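Local coordinates for protein spondin-1 (Homo sapiens, PDB 2ZOU) that is a secreted extracellular-matrix glycoprotein, probably involved in cell adhesion, whose reeler domain folds as a beta-sandwich, at residues E23-E29 against Y41-A47; S51-F56 against S125-K129. All coordinates share one frame. Residue numbers count along the deposited sequence, not the author numbering.

Contact 1: residues E23-E29 against Y41-A47; sequences EFSLRVE and YRVTLSA. With EDO (1,2-ethanediol), chain E.
Residues 24-28 and 41-47 form an extended antiparallel beta pair, axes 4.7 Å apart and N-to-C directions at 166°; Glu23 (phi/psi -82/2°) turns off before the strand, its O accepting at 2.7 Å from O1 of an ethanediol, probably from the crystallisation liquor. Tyr41, already within strand 40-47, puts CB 3.7 Å from Val28 CG1; its hydroxyl reaches Lys36. Arg42 O accepts from Glu29 N at 2.9 Å, and a water lies 2.9 Å from both Arg42 N and Glu29 O. Glu29 OE1 sits 3.9 Å from Arg42 NE, a long salt bridge of charges only; the guanidinium hydrogen-bonds Gln107. Val43 and Val28, both t, form a non-hydrogen-bonded pair, Val43 CG1 3.6 Å from Leu26 CD1. Arg27 N donates to Thr44 O and Thr44 N to Arg27 O, each at 2.9 Å. Leu45 and Leu26 are both tp, Leu45 CD1 4.3 Å from Leu26 CD1. Ser25 N donates to Ser46 O (2.8 Å), Ser46 N to Ser25 O (3.0 Å). A second water is 2.9 Å from Ser25 O, 2.8 Å from Thr44 OG1 and 2.7 Å from Ser46 OG. Ala47 CB lies 3.6 Å from Phe24 CE1. In this hairpin ladder, Phe24, Leu26, Val28 and Leu45 pack on Leu122, Ile126 and Leu140, Val43 on Trp110; Ser25, Arg27, Thr44 and Ser46 make the other face polar, the two-sided chemistry of a sandwich sheet.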
ATOM      1  N   GLU A  23       9.847   5.043 -10.874  1.00 11.20           N
ATOM      2  CA  GLU A  23      10.847   4.069 -10.454  1.00 11.88           C
ATOM      3  C   GLU A  23      10.482   3.387  -9.130  1.00 11.15           C
ATOM      4  O   GLU A  23      11.246   2.554  -8.625  1.00 11.96           O
ATOM      5  CB  GLU A  23      12.224   4.721 -10.353  1.00 12.27           C
ATOM      6  CG  GLU A  23      12.369   5.597  -9.158  1.00 13.38           C
ATOM      7  CD  GLU A  23      12.048   7.052  -9.424  1.00 15.00           C
ATOM      8  OE1 GLU A  23      11.056   7.357 -10.136  1.00 15.52           O
ATOM      9  OE2 GLU A  23      12.795   7.911  -8.900  1.00 16.31           O
ATOM     10  N   PHE A  24       9.324   3.735  -8.574  1.00 10.44           N
ATOM     11  CA  PHE A  24       8.880   3.138  -7.320  1.00  9.52           C
ATOM     12  C   PHE A  24       7.804   2.121  -7.638  1.00 10.11           C
ATOM     13  O   PHE A  24       6.882   2.404  -8.410  1.00 10.73           O
ATOM     14  CB  PHE A  24       8.321   4.207  -6.383  1.00 10.51           C
ATOM     15  CG  PHE A  24       9.311   5.259  -6.031  1.00  9.36           C
ATOM     16  CD1 PHE A  24      10.228   5.049  -5.000  1.00 10.56           C
ATOM     17  CD2 PHE A  24       9.364   6.445  -6.746  1.00 10.96           C
ATOM     18  CE1 PHE A  24      11.170   6.032  -4.681  1.00 10.75           C
ATOM     19  CE2 PHE A  24      10.317   7.431  -6.431  1.00  9.98           C
ATOM     20  CZ  PHE A  24      11.207   7.222  -5.393  1.00 10.37           C
ATOM     21  N   SER A  25       7.931   0.932  -7.056  1.00 10.32           N
ATOM     22  CA  SER A  25       7.024  -0.181  -7.384  1.00 10.89           C
ATOM     23  C   SER A  25       6.368  -0.751  -6.151  1.00 10.78           C
ATOM     24  O   SER A  25       7.055  -1.032  -5.174  1.00 11.39           O
ATOM     25  CB  SER A  25       7.795  -1.316  -8.051  0.65 12.01           C
ATOM     26  OG  SER A  25       8.273  -0.908  -9.309  0.65 13.44           O
ATOM     27  N   LEU A  26       5.052  -0.946  -6.221  1.00  9.88           N
ATOM     28  CA  LEU A  26       4.324  -1.668  -5.183  1.00 10.65           C
ATOM     29  C   LEU A  26       4.019  -3.052  -5.730  1.00 11.55           C
ATOM     30  O   LEU A  26       3.413  -3.184  -6.800  1.00 13.45           O
ATOM     31  CB  LEU A  26       3.020  -0.939  -4.868  1.00 10.26           C
ATOM     32  CG  LEU A  26       2.215  -1.508  -3.688  1.00 12.12           C
ATOM     33  CD1 LEU A  26       2.969  -1.340  -2.375  1.00 15.02           C
ATOM     34  CD2 LEU A  26       0.890  -0.809  -3.594  1.00 13.30           C
ATOM     35  N   ARG A  27       4.501  -4.079  -5.044  1.00 11.23           N
ATOM     36  CA  ARG A  27       4.362  -5.445  -5.522  1.00 11.89           C
ATOM     37  C   ARG A  27       3.842  -6.317  -4.413  1.00 11.40           C
ATOM     38  O   ARG A  27       3.903  -5.961  -3.248  1.00 12.07           O
ATOM     39  CB  ARG A  27       5.695  -5.991  -6.013  1.00 13.66           C
ATOM     40  CG  ARG A  27       6.290  -5.165  -7.131  1.00 17.63           C
ATOM     41  CD  ARG A  27       7.233  -5.951  -7.988  0.65 22.06           C
ATOM     42  NE  ARG A  27       6.566  -7.061  -8.663  0.65 24.89           N
ATOM     43  CZ  ARG A  27       7.104  -7.752  -9.662  0.65 26.47           C
ATOM     44  NH1 ARG A  27       8.312  -7.438 -10.115  0.65 27.97           N
ATOM     45  NH2 ARG A  27       6.430  -8.750 -10.212  0.65 28.10           N
ATOM     46  N   VAL A  28       3.318  -7.470  -4.794  1.00 11.48           N
ATOM     47  CA  VAL A  28       2.999  -8.508  -3.835  1.00 12.16           C
ATOM     48  C   VAL A  28       3.874  -9.706  -4.195  1.00 10.75           C
ATOM     49  O   VAL A  28       3.861 -10.186  -5.349  1.00 11.26           O
ATOM     50  CB  VAL A  28       1.525  -8.888  -3.906  1.00 11.42           C
ATOM     51  CG1 VAL A  28       1.231 -10.006  -2.908  1.00 13.98           C
ATOM     52  CG2 VAL A  28       0.675  -7.648  -3.574  1.00 13.57           C
ATOM     53  N   GLU A  29       4.664 -10.175  -3.226  1.00 11.18           N
ATOM     54  CA  GLU A  29       5.567 -11.294  -3.470  1.00 10.96           C
ATOM     55  C   GLU A  29       4.786 -12.512  -3.957  1.00 10.72           C
ATOM     56  O   GLU A  29       3.727 -12.839  -3.398  1.00 10.51           O
ATOM     57  CB  GLU A  29       6.360 -11.647  -2.208  1.00 10.90           C
ATOM     58  CG  GLU A  29       7.441 -10.627  -1.859  1.00 12.19           C
ATOM     59  CD  GLU A  29       8.396 -11.098  -0.761  1.00 12.35           C
ATOM     60  OE1 GLU A  29       8.143 -12.161  -0.141  1.00 12.52           O
ATOM     61  OE2 GLU A  29       9.414 -10.410  -0.535  1.00 13.53           O
ATOM     62  N   TYR A  41      -0.388 -11.992   2.523  1.00 10.11           N
ATOM     63  CA  TYR A  41       0.487 -11.647   1.401  1.00 10.03           C
ATOM     64  C   TYR A  41       1.549 -10.670   1.847  1.00 11.00           C
ATOM     65  O   TYR A  41       1.285  -9.795   2.681  1.00 12.09           O
ATOM     66  CB  TYR A  41      -0.341 -11.021   0.265  1.00 10.28           C
ATOM     67  CG  TYR A  41      -1.338 -11.995  -0.304  1.00  9.69           C
ATOM     68  CD1 TYR A  41      -0.966 -12.886  -1.303  1.00 10.13           C
ATOM     69  CD2 TYR A  41      -2.643 -12.052   0.189  1.00 10.28           C
ATOM     70  CE1 TYR A  41      -1.870 -13.798  -1.815  1.00 10.14           C
ATOM     71  CE2 TYR A  41      -3.558 -12.974  -0.295  1.00 10.09           C
ATOM     72  CZ  TYR A  41      -3.178 -13.829  -1.320  1.00 10.24           C
ATOM     73  OH  TYR A  41      -4.106 -14.746  -1.767  1.00 11.83           O
ATOM     74  N   ARG A  42       2.757 -10.818   1.315  1.00  9.59           N
ATOM     75  CA  ARG A  42       3.809  -9.856   1.650  1.00  9.96           C
ATOM     76  C   ARG A  42       3.866  -8.770   0.578  1.00  9.15           C
ATOM     77  O   ARG A  42       4.195  -9.023  -0.585  1.00 10.08           O
ATOM     78  CB  ARG A  42       5.174 -10.538   1.849  1.00 10.10           C
ATOM     79  CG  ARG A  42       6.198  -9.585   2.474  1.00 10.06           C
ATOM     80  CD  ARG A  42       7.552 -10.239   2.690  1.00 10.42           C
ATOM     81  NE  ARG A  42       7.492 -11.370   3.609  1.00  9.71           N
ATOM     82  CZ  ARG A  42       8.225 -11.493   4.711  1.00 10.11           C
ATOM     83  NH1 ARG A  42       9.099 -10.547   5.052  1.00 10.99           N
ATOM     84  NH2 ARG A  42       8.087 -12.585   5.454  1.00 11.50           N
ATOM     85  N   VAL A  43       3.467  -7.570   0.981  1.00 10.18           N
ATOM     86  CA  VAL A  43       3.425  -6.403   0.111  1.00 10.41           C
ATOM     87  C   VAL A  43       4.751  -5.652   0.254  1.00 10.16           C
ATOM     88  O   VAL A  43       5.214  -5.407   1.368  1.00 10.98           O
ATOM     89  CB  VAL A  43       2.238  -5.472   0.450  1.00 11.08           C
ATOM     90  CG1 VAL A  43       2.206  -4.256  -0.490  1.00 12.27           C
ATOM     91  CG2 VAL A  43       0.927  -6.246   0.351  1.00 11.53           C
ATOM     92  N   THR A  44       5.352  -5.278  -0.872  1.00 10.14           N
ATOM     93  CA  THR A  44       6.626  -4.574  -0.845  1.00 10.72           C
ATOM     94  C   THR A  44       6.532  -3.274  -1.618  1.00 10.73           C
ATOM     95  O   THR A  44       5.842  -3.180  -2.651  1.00 11.24           O
ATOM     96  CB  THR A  44       7.749  -5.438  -1.433  1.00 12.44           C
ATOM     97  OG1 THR A  44       7.485  -5.674  -2.808  1.00 13.40           O
ATOM     98  CG2 THR A  44       7.850  -6.770  -0.705  1.00 12.37           C
ATOM     99  N   LEU A  45       7.233  -2.265  -1.118  1.00 10.13           N
ATOM    100  CA  LEU A  45       7.381  -0.988  -1.816  1.00 10.77           C
ATOM    101  C   LEU A  45       8.871  -0.770  -1.999  1.00 10.44           C
ATOM    102  O   LEU A  45       9.609  -0.744  -1.030  1.00 10.85           O
ATOM    103  CB  LEU A  45       6.795   0.131  -0.955  1.00 11.46           C
ATOM    104  CG  LEU A  45       6.725   1.538  -1.502  1.00 16.20           C
ATOM    105  CD1 LEU A  45       6.038   1.590  -2.827  1.00 20.57           C
ATOM    106  CD2 LEU A  45       5.980   2.367  -0.490  1.00 18.80           C
ATOM    107  N   SER A  46       9.303  -0.639  -3.248  1.00 10.33           N
ATOM    108  CA  SER A  46      10.743  -0.552  -3.535  1.00 10.76           C
ATOM    109  C   SER A  46      11.067   0.550  -4.530  1.00 10.56           C
ATOM    110  O   SER A  46      10.236   0.901  -5.382  1.00 10.85           O
ATOM    111  CB  SER A  46      11.212  -1.863  -4.196  0.65 12.24           C
ATOM    112  OG  SER A  46      10.700  -3.035  -3.586  0.65 15.28           O
ATOM    113  N   ALA A  47      12.282   1.082  -4.411  1.00  9.69           N
ATOM    114  CA  ALA A  47      12.785   2.114  -5.307  1.00  9.93           C
ATOM    115  C   ALA A  47      13.858   1.520  -6.192  1.00 10.79           C
ATOM    116  O   ALA A  47      14.781   0.908  -5.673  1.00 11.48           O
ATOM    117  CB  ALA A  47      13.391   3.251  -4.483  1.00 10.42           C
TER
HETATM  118  C1  EDO E   5      11.450  -0.723  -7.757  1.00 27.27           C
HETATM  119  O1  EDO E   5      10.886  -0.141  -8.935  1.00 21.92           O
HETATM  120  C2  EDO E   5      12.143  -2.049  -8.043  1.00 29.07           C
HETATM  121  O2  EDO E   5      13.566  -1.877  -8.028  1.00 31.24           O
HETATM  122  O   HOH W   1       8.258  -3.647  -4.590  1.00  9.76           O
HETATM  123  O   HOH W   2       3.319 -12.905  -0.545  1.00  8.99           O

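Contact 2: residues S51-F56 against S125-K129; sequences SYFRGF and SIVQK. With EDO (1,2-ethanediol), chain D.
A classic beta bulge interrupts this antiparallel pair: two residues, Arg54 and Gly55, stand across from the single Val127. Arg54 N donates to Val127 O at 2.8 Å, and Val127 N to Gly55 O at 3.0 Å. Arg54 has phi/psi of -99/-15°, whereas Gly55 is extended at -159/158°; an ideal CB on Gly55 would lie a tight 3.1 Å from Val127 CG1. Phe56 pairs with Ile126 without hydrogen bonds (CA-CA 4.2 Å), Phe56 CB 3.9 Å from Ile126 CG2; Phe53 CB meets Ile126 CB at 4.0 Å. An ethanediol, probably from the crystallisation liquor, donates from O1 to Ser125 OG at 2.7 Å. Gln128 leaves the strand conformation (-121/-82°); its extended side chain (tt) lays CG over the face of the Tyr52 ring, 3.9 Å from the centroid, a CH-pi contact. Arg54 NE and NH2 both donate to Gln128 O, at 3.1 and 3.0 Å. Thus, where 120-127 ends and 55-62 begins, inside the five-stranded sheet, a guanidinium takes up the carbonyl left after the regular ladder stops.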
ATOM      1  N   SER A  51      17.310   5.595  -6.715  1.00  9.43           N
ATOM      2  CA  SER A  51      16.283   6.298  -5.951  1.00  9.17           C
ATOM      3  C   SER A  51      16.081   5.733  -4.545  1.00  9.11           C
ATOM      4  O   SER A  51      16.546   4.630  -4.208  1.00  9.45           O
ATOM      5  CB  SER A  51      14.956   6.323  -6.720  1.00  7.83           C
ATOM      6  OG  SER A  51      15.107   7.003  -7.966  1.00  9.85           O
ATOM      7  N   TYR A  52      15.380   6.513  -3.734  1.00  8.84           N
ATOM      8  CA  TYR A  52      15.038   6.145  -2.374  1.00  9.11           C
ATOM      9  C   TYR A  52      13.792   6.927  -2.007  1.00  9.52           C
ATOM     10  O   TYR A  52      13.390   7.852  -2.731  1.00 10.15           O
ATOM     11  CB  TYR A  52      16.195   6.493  -1.413  1.00  9.64           C
ATOM     12  CG  TYR A  52      16.602   7.941  -1.502  1.00 10.44           C
ATOM     13  CD1 TYR A  52      15.944   8.916  -0.739  1.00  9.87           C
ATOM     14  CD2 TYR A  52      17.608   8.348  -2.380  1.00 11.41           C
ATOM     15  CE1 TYR A  52      16.289  10.259  -0.841  1.00 11.62           C
ATOM     16  CE2 TYR A  52      17.959   9.698  -2.488  1.00 12.23           C
ATOM     17  CZ  TYR A  52      17.294  10.639  -1.716  1.00 10.69           C
ATOM     18  OH  TYR A  52      17.629  11.965  -1.792  1.00 12.90           O
ATOM     19  N   PHE A  53      13.173   6.561  -0.898  1.00 10.39           N
ATOM     20  CA  PHE A  53      12.091   7.365  -0.347  1.00 10.73           C
ATOM     21  C   PHE A  53      12.348   7.622   1.134  1.00 11.05           C
ATOM     22  O   PHE A  53      12.917   6.791   1.837  1.00 11.49           O
ATOM     23  CB  PHE A  53      10.712   6.746  -0.615  1.00 10.10           C
ATOM     24  CG  PHE A  53      10.596   5.301  -0.228  1.00 10.11           C
ATOM     25  CD1 PHE A  53      10.993   4.294  -1.113  1.00  9.97           C
ATOM     26  CD2 PHE A  53      10.073   4.930   1.006  1.00 11.19           C
ATOM     27  CE1 PHE A  53      10.869   2.945  -0.771  1.00 10.20           C
ATOM     28  CE2 PHE A  53       9.970   3.586   1.379  1.00 11.82           C
ATOM     29  CZ  PHE A  53      10.340   2.586   0.472  1.00 11.08           C
ATOM     30  N   ARG A  54      11.954   8.804   1.587  1.00 10.57           N
ATOM     31  CA  ARG A  54      12.122   9.184   2.990  1.00 11.92           C
ATOM     32  C   ARG A  54      10.818   8.993   3.754  1.00 12.28           C
ATOM     33  O   ARG A  54      10.803   8.995   4.984  1.00 14.06           O
ATOM     34  CB  ARG A  54      12.618  10.625   3.087  1.00 11.42           C
ATOM     35  CG  ARG A  54      14.067  10.783   2.662  1.00 12.95           C
ATOM     36  CD  ARG A  54      14.579  12.213   2.844  1.00 13.05           C
ATOM     37  NE  ARG A  54      13.841  13.174   2.023  1.00 14.81           N
ATOM     38  CZ  ARG A  54      12.995  14.086   2.494  1.00 15.87           C
ATOM     39  NH1 ARG A  54      12.777  14.216   3.806  1.00 14.54           N
ATOM     40  NH2 ARG A  54      12.371  14.891   1.648  1.00 17.19           N
ATOM     41  N   GLY A  55       9.727   8.828   3.023  1.00 11.65           N
ATOM     42  CA  GLY A  55       8.413   8.605   3.605  1.00 11.42           C
ATOM     43  C   GLY A  55       7.476   7.951   2.611  1.00 10.88           C
ATOM     44  O   GLY A  55       7.677   8.013   1.392  1.00 10.99           O
ATOM     45  N   PHE A  56       6.442   7.304   3.124  1.00 10.20           N
ATOM     46  CA  PHE A  56       5.459   6.626   2.277  1.00 11.05           C
ATOM     47  C   PHE A  56       4.143   6.482   3.017  1.00 11.24           C
ATOM     48  O   PHE A  56       4.099   6.563   4.258  1.00 11.11           O
ATOM     49  CB  PHE A  56       5.961   5.246   1.816  0.65 11.04           C
ATOM     50  CG  PHE A  56       5.865   4.192   2.884  0.65  9.33           C
ATOM     51  CD1 PHE A  56       4.741   3.380   2.991  0.65  9.14           C
ATOM     52  CD2 PHE A  56       6.876   4.059   3.832  0.65  8.46           C
ATOM     53  CE1 PHE A  56       4.649   2.437   4.010  0.65  8.16           C
ATOM     54  CE2 PHE A  56       6.803   3.123   4.846  0.65 10.11           C
ATOM     55  CZ  PHE A  56       5.689   2.307   4.947  0.65  8.85           C
ATOM     56  N   SER A 125       1.769   6.070  -1.865  1.00 11.39           N
ATOM     57  CA  SER A 125       2.304   7.381  -2.179  1.00 11.82           C
ATOM     58  C   SER A 125       3.666   7.465  -1.522  1.00 11.46           C
ATOM     59  O   SER A 125       3.858   6.885  -0.446  1.00 11.97           O
ATOM     60  CB  SER A 125       1.369   8.451  -1.619  0.65 11.43           C
ATOM     61  OG  SER A 125       1.939   9.734  -1.743  0.65 10.45           O
ATOM     62  N   ILE A 126       4.619   8.168  -2.137  1.00 11.27           N
ATOM     63  CA  ILE A 126       5.942   8.327  -1.520  1.00 11.96           C
ATOM     64  C   ILE A 126       6.449   9.772  -1.561  1.00 11.43           C
ATOM     65  O   ILE A 126       5.947  10.596  -2.336  1.00 11.04           O
ATOM     66  CB  ILE A 126       7.053   7.373  -2.110  1.00 13.67           C
ATOM     67  CG1 ILE A 126       7.466   7.792  -3.529  1.00 14.50           C
ATOM     68  CG2 ILE A 126       6.666   5.870  -1.986  1.00 14.85           C
ATOM     69  CD1 ILE A 126       8.613   8.785  -3.603  1.00 16.53           C
ATOM     70  N   VAL A 127       7.453  10.055  -0.735  1.00 11.58           N
ATOM     71  CA  VAL A 127       8.263  11.280  -0.874  1.00 12.88           C
ATOM     72  C   VAL A 127       9.762  10.986  -0.967  1.00 13.40           C
ATOM     73  O   VAL A 127      10.278  10.196  -0.185  1.00 12.44           O
ATOM     74  CB  VAL A 127       7.972  12.344   0.236  1.00 13.86           C
ATOM     75  CG1 VAL A 127       8.170  11.774   1.629  1.00 15.34           C
ATOM     76  CG2 VAL A 127       8.826  13.594   0.019  1.00 13.76           C
ATOM     77  N   GLN A 128      10.442  11.622  -1.933  1.00 13.66           N
ATOM     78  CA  GLN A 128      11.910  11.583  -2.072  1.00 14.25           C
ATOM     79  C   GLN A 128      12.419  13.022  -1.986  1.00 13.65           C
ATOM     80  O   GLN A 128      12.841  13.457  -0.916  1.00 14.26           O
ATOM     81  CB  GLN A 128      12.342  10.905  -3.393  1.00 14.32           C
ATOM     82  CG  GLN A 128      13.876  10.751  -3.570  1.00 14.45           C
ATOM     83  CD  GLN A 128      14.308  10.009  -4.846  1.00 15.18           C
ATOM     84  OE1 GLN A 128      15.499   9.768  -5.049  1.00 19.83           O
ATOM     85  NE2 GLN A 128      13.361   9.692  -5.714  1.00 16.94           N
ATOM     86  N   LYS A 129      12.364  13.752  -3.105  1.00 12.06           N
ATOM     87  CA  LYS A 129      12.556  15.210  -3.144  1.00 11.82           C
ATOM     88  C   LYS A 129      11.347  15.881  -3.803  1.00 11.07           C
ATOM     89  O   LYS A 129      11.326  17.104  -4.024  1.00 10.17           O
ATOM     90  CB  LYS A 129      13.864  15.568  -3.860  1.00 11.62           C
ATOM     91  CG  LYS A 129      15.113  15.089  -3.120  1.00 13.20           C
ATOM     92  CD  LYS A 129      16.345  15.840  -3.547  1.00 14.25           C
ATOM     93  CE  LYS A 129      17.592  15.239  -2.925  1.00 15.46           C
ATOM     94  NZ  LYS A 129      18.772  16.097  -3.182  1.00 17.98           N
TER
HETATM   95  C1  EDO D   4       3.703  11.375   0.846  1.00 27.25           C
HETATM   96  O1  EDO D   4       2.338  11.211   0.445  1.00 28.24           O
HETATM   97  C2  EDO D   4       4.234  10.053   1.384  1.00 27.34           C
HETATM   98  O2  EDO D   4       3.419   9.604   2.478  1.00 25.76           O

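Both segments of contact 1 precede those of contact 2 in the chain, and the two centres lie 13 Å apart. In the reeler sandwich, 24-28 is the outer strand of the four-stranded sheet and 40-47 its inner neighbour, while 55-62 and 120-127 lie inside the five-stranded one. The sheets are not cleanly separate: Leu26 shares a backbone hydrogen bond with Ser139 of strand 131-144. Residues 48-54, with 51-54 in contact 2, carry the chain from sheet to sheet. Phe24 CZ lies 3.5 Å from Ile126 CD1 and 3.3 Å from Gln128 NE2; Glu23 OE2 and Ser51 OG, 2.7 Å apart, make a probable hydrogen bond. This packing is consistent with closing one end of the core.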